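Local coordinates for hypothetical protein (Bacteroides caccae, PDB 4M8R), which is of unknown function but belongs to the DUF4784 family, pairing an N-terminal Ig-like domain with a WD40-like domain, at the interface of chains A and B. Coordinates in Å, arbitrary orientation; residue numbers count along the deposited sequence, not the author numbering. Chains: chain A/B, hypothetical protein.

The interface of chains A and B. Residues chain A 51, 55-57, 59; chain B 241-243, 289.
B:Tyr289 and A:Leu56 meet at the phenol's rim: the hydroxyl OH lies 3.6 Å from A:Leu56 CA and also faces the carbonyl oxygen of A:Pro55, so the ring touches the partner with its far end. One face of that ring is covered from within its own chain, where the terminal methyl CE of the selenomethionine B:Met241 sits over the centre. The chain A residues come from the loop between strands 43-50 and 60-66 of the Ig-like domain; those of chain B belong to the WD40-like domain of a DUF4784 protein. This patch, with its twin, is part of a two-fold interface that may or may not be the biological one.

B:Met241 is bent at chi2 and chi3 (-89° and -86°), which folds CE back over the tyrosine and leaves selenium turned to chain A. Roughly at right angles to the ring direction, CE lies 3.7 Å from A:Phe57 N and also packs on A:Phe57 CB. The two side chains cross at about a right angle, and the phenyl contributes its CD2 atom, 4.1 Å from SE.

A:Glu59 runs extended beyond CG (chi2 -178°), carrying its carboxylate to the B:Met241-B:Pro242 step. Its methylene CG lies 3.7 Å from B:Met241 SE. The carboxylate divides its contacts: OE2 is 3.5 Å from B:Met241 CA, while OE1 points to the pyrrolidine CD of B:Pro242. An alanine at A:Glu59 would remove CG and the carboxylate, and would probably leave selenium and the proline CD without this cover.

A:Asp51 points head-on at the same proline, from the side A:Glu59 also comes from, its OD2 3.6 Å from B:Pro242 CG. A:Pro55 CB touches both B:Glu243 OE2, at 3.8 Å, and B:Pro242 CG, which lie on one side of it. The carboxylates of A:Asp51 and A:Glu59 lie close together, A:Asp51 OD1 2.7 Å from A:Glu59 OE1, which might raise the proton affinity of one of them.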
ATOM      1  N   ASP A  51       4.310  21.461  -3.175  1.00 40.67           N
ATOM      2  CA  ASP A  51       3.774  20.867  -4.400  1.00 45.05           C
ATOM      3  C   ASP A  51       4.918  20.185  -5.139  1.00 46.99           C
ATOM      4  O   ASP A  51       5.806  20.866  -5.643  1.00 49.56           O
ATOM      5  CB  ASP A  51       3.182  21.960  -5.287  1.00 48.39           C
ATOM      6  CG  ASP A  51       2.147  22.795  -4.566  1.00 51.49           C
ATOM      7  OD1 ASP A  51       1.049  22.257  -4.299  1.00 52.47           O
ATOM      8  OD2 ASP A  51       2.432  23.978  -4.265  1.00 50.38           O
ATOM      9  N   PRO A  55       0.859  22.231  -8.999  1.00 54.75           N
ATOM     10  CA  PRO A  55      -0.063  22.317  -7.863  1.00 52.96           C
ATOM     11  C   PRO A  55      -1.406  21.643  -8.126  1.00 52.55           C
ATOM     12  O   PRO A  55      -2.012  21.847  -9.172  1.00 55.65           O
ATOM     13  CB  PRO A  55      -0.261  23.825  -7.673  1.00 55.24           C
ATOM     14  CG  PRO A  55       0.911  24.459  -8.339  1.00 56.89           C
ATOM     15  CD  PRO A  55       1.232  23.566  -9.499  1.00 56.80           C
ATOM     16  N   LEU A  56      -1.843  20.831  -7.171  1.00 51.00           N
ATOM     17  CA  LEU A  56      -3.169  20.240  -7.178  1.00 50.77           C
ATOM     18  C   LEU A  56      -3.654  20.176  -5.733  1.00 47.83           C
ATOM     19  O   LEU A  56      -2.838  20.170  -4.804  1.00 46.70           O
ATOM     20  CB  LEU A  56      -3.137  18.843  -7.807  1.00 54.03           C
ATOM     21  CG  LEU A  56      -2.704  17.640  -6.947  1.00 56.74           C
ATOM     22  CD1 LEU A  56      -2.950  16.338  -7.699  1.00 61.97           C
ATOM     23  CD2 LEU A  56      -1.249  17.729  -6.506  1.00 54.99           C
ATOM     24  N   PHE A  57      -4.970  20.153  -5.539  1.00 47.57           N
ATOM     25  CA  PHE A  57      -5.535  19.886  -4.220  1.00 45.85           C
ATOM     26  C   PHE A  57      -5.825  18.390  -4.093  1.00 45.53           C
ATOM     27  O   PHE A  57      -6.462  17.809  -4.976  1.00 46.68           O
ATOM     28  CB  PHE A  57      -6.820  20.686  -3.965  1.00 47.13           C
ATOM     29  CG  PHE A  57      -7.302  20.587  -2.543  1.00 46.55           C
ATOM     30  CD1 PHE A  57      -8.064  19.506  -2.126  1.00 46.18           C
ATOM     31  CD2 PHE A  57      -6.943  21.547  -1.610  1.00 46.10           C
ATOM     32  CE1 PHE A  57      -8.479  19.401  -0.815  1.00 45.66           C
ATOM     33  CE2 PHE A  57      -7.359  21.445  -0.295  1.00 44.92           C
ATOM     34  CZ  PHE A  57      -8.127  20.370   0.103  1.00 44.51           C
ATOM     35  N   GLU A  59      -2.487  19.427  -1.575  1.00 42.06           N
ATOM     36  CA  GLU A  59      -1.038  19.578  -1.644  1.00 42.44           C
ATOM     37  C   GLU A  59      -0.381  18.645  -0.618  1.00 39.77           C
ATOM     38  O   GLU A  59      -1.034  17.769  -0.061  1.00 39.85           O
ATOM     39  CB  GLU A  59      -0.654  21.030  -1.358  1.00 43.68           C
ATOM     40  CG  GLU A  59      -1.424  22.044  -2.180  1.00 48.84           C
ATOM     41  CD  GLU A  59      -0.979  23.453  -1.886  1.00 50.68           C
ATOM     42  OE1 GLU A  59       0.103  23.849  -2.363  1.00 52.09           O
ATOM     43  OE2 GLU A  59      -1.711  24.161  -1.170  1.00 54.03           O
TER
HETATM   44  N   MSE B 241      -4.011  27.389  -1.207  1.00 50.96           N
HETATM   45  CA  MSE B 241      -3.358  26.966  -2.437  1.00 53.45           C
HETATM   46  C   MSE B 241      -2.547  28.111  -2.968  1.00 55.80           C
HETATM   47  O   MSE B 241      -2.915  29.267  -2.769  1.00 56.76           O
HETATM   48  CB  MSE B 241      -4.405  26.611  -3.485  1.00 56.94           C
HETATM   49  CG  MSE B 241      -5.214  25.380  -3.096  1.00 56.69           C
HETATM   50 SE   MSE B 241      -4.296  23.783  -3.776  0.75 60.01          SE
HETATM   51  CE  MSE B 241      -5.144  23.881  -5.538  1.00 56.51           C
ATOM     52  N   PRO B 242      -1.444  27.818  -3.678  1.00 56.12           N
ATOM     53  CA  PRO B 242      -0.663  28.862  -4.332  1.00 58.01           C
ATOM     54  C   PRO B 242      -1.328  29.302  -5.632  1.00 60.87           C
ATOM     55  O   PRO B 242      -0.763  29.134  -6.711  1.00 62.03           O
ATOM     56  CB  PRO B 242       0.664  28.164  -4.611  1.00 58.10           C
ATOM     57  CG  PRO B 242       0.263  26.757  -4.881  1.00 56.34           C
ATOM     58  CD  PRO B 242      -0.875  26.480  -3.934  1.00 54.69           C
ATOM     59  N   GLU B 243      -2.533  29.847  -5.518  1.00 62.33           N
ATOM     60  CA  GLU B 243      -3.291  30.315  -6.670  1.00 65.48           C
ATOM     61  C   GLU B 243      -3.785  31.721  -6.379  1.00 66.82           C
ATOM     62  O   GLU B 243      -3.845  32.123  -5.219  1.00 68.02           O
ATOM     63  CB  GLU B 243      -4.477  29.386  -6.942  1.00 64.26           C
ATOM     64  CG  GLU B 243      -4.093  27.927  -7.173  1.00 64.24           C
ATOM     65  CD  GLU B 243      -3.320  27.697  -8.465  1.00 66.18           C
ATOM     66  OE1 GLU B 243      -3.349  28.572  -9.356  1.00 66.23           O
ATOM     67  OE2 GLU B 243      -2.678  26.629  -8.591  1.00 67.26           O
ATOM     68  N   TYR B 289     -10.170  26.837  -8.928  1.00 66.47           N
ATOM     69  CA  TYR B 289      -9.150  27.526  -8.122  1.00 67.49           C
ATOM     70  C   TYR B 289      -8.085  28.242  -8.960  1.00 72.37           C
ATOM     71  O   TYR B 289      -7.336  29.063  -8.422  1.00 75.31           O
ATOM     72  CB  TYR B 289      -8.499  26.601  -7.071  1.00 65.31           C
ATOM     73  CG  TYR B 289      -7.760  25.377  -7.588  1.00 64.78           C
ATOM     74  CD1 TYR B 289      -6.584  25.496  -8.331  1.00 66.37           C
ATOM     75  CD2 TYR B 289      -8.215  24.094  -7.295  1.00 62.07           C
ATOM     76  CE1 TYR B 289      -5.903  24.378  -8.788  1.00 65.35           C
ATOM     77  CE2 TYR B 289      -7.538  22.973  -7.746  1.00 61.97           C
ATOM     78  CZ  TYR B 289      -6.385  23.119  -8.492  1.00 63.37           C
ATOM     79  OH  TYR B 289      -5.718  22.004  -8.937  1.00 63.67           O
TER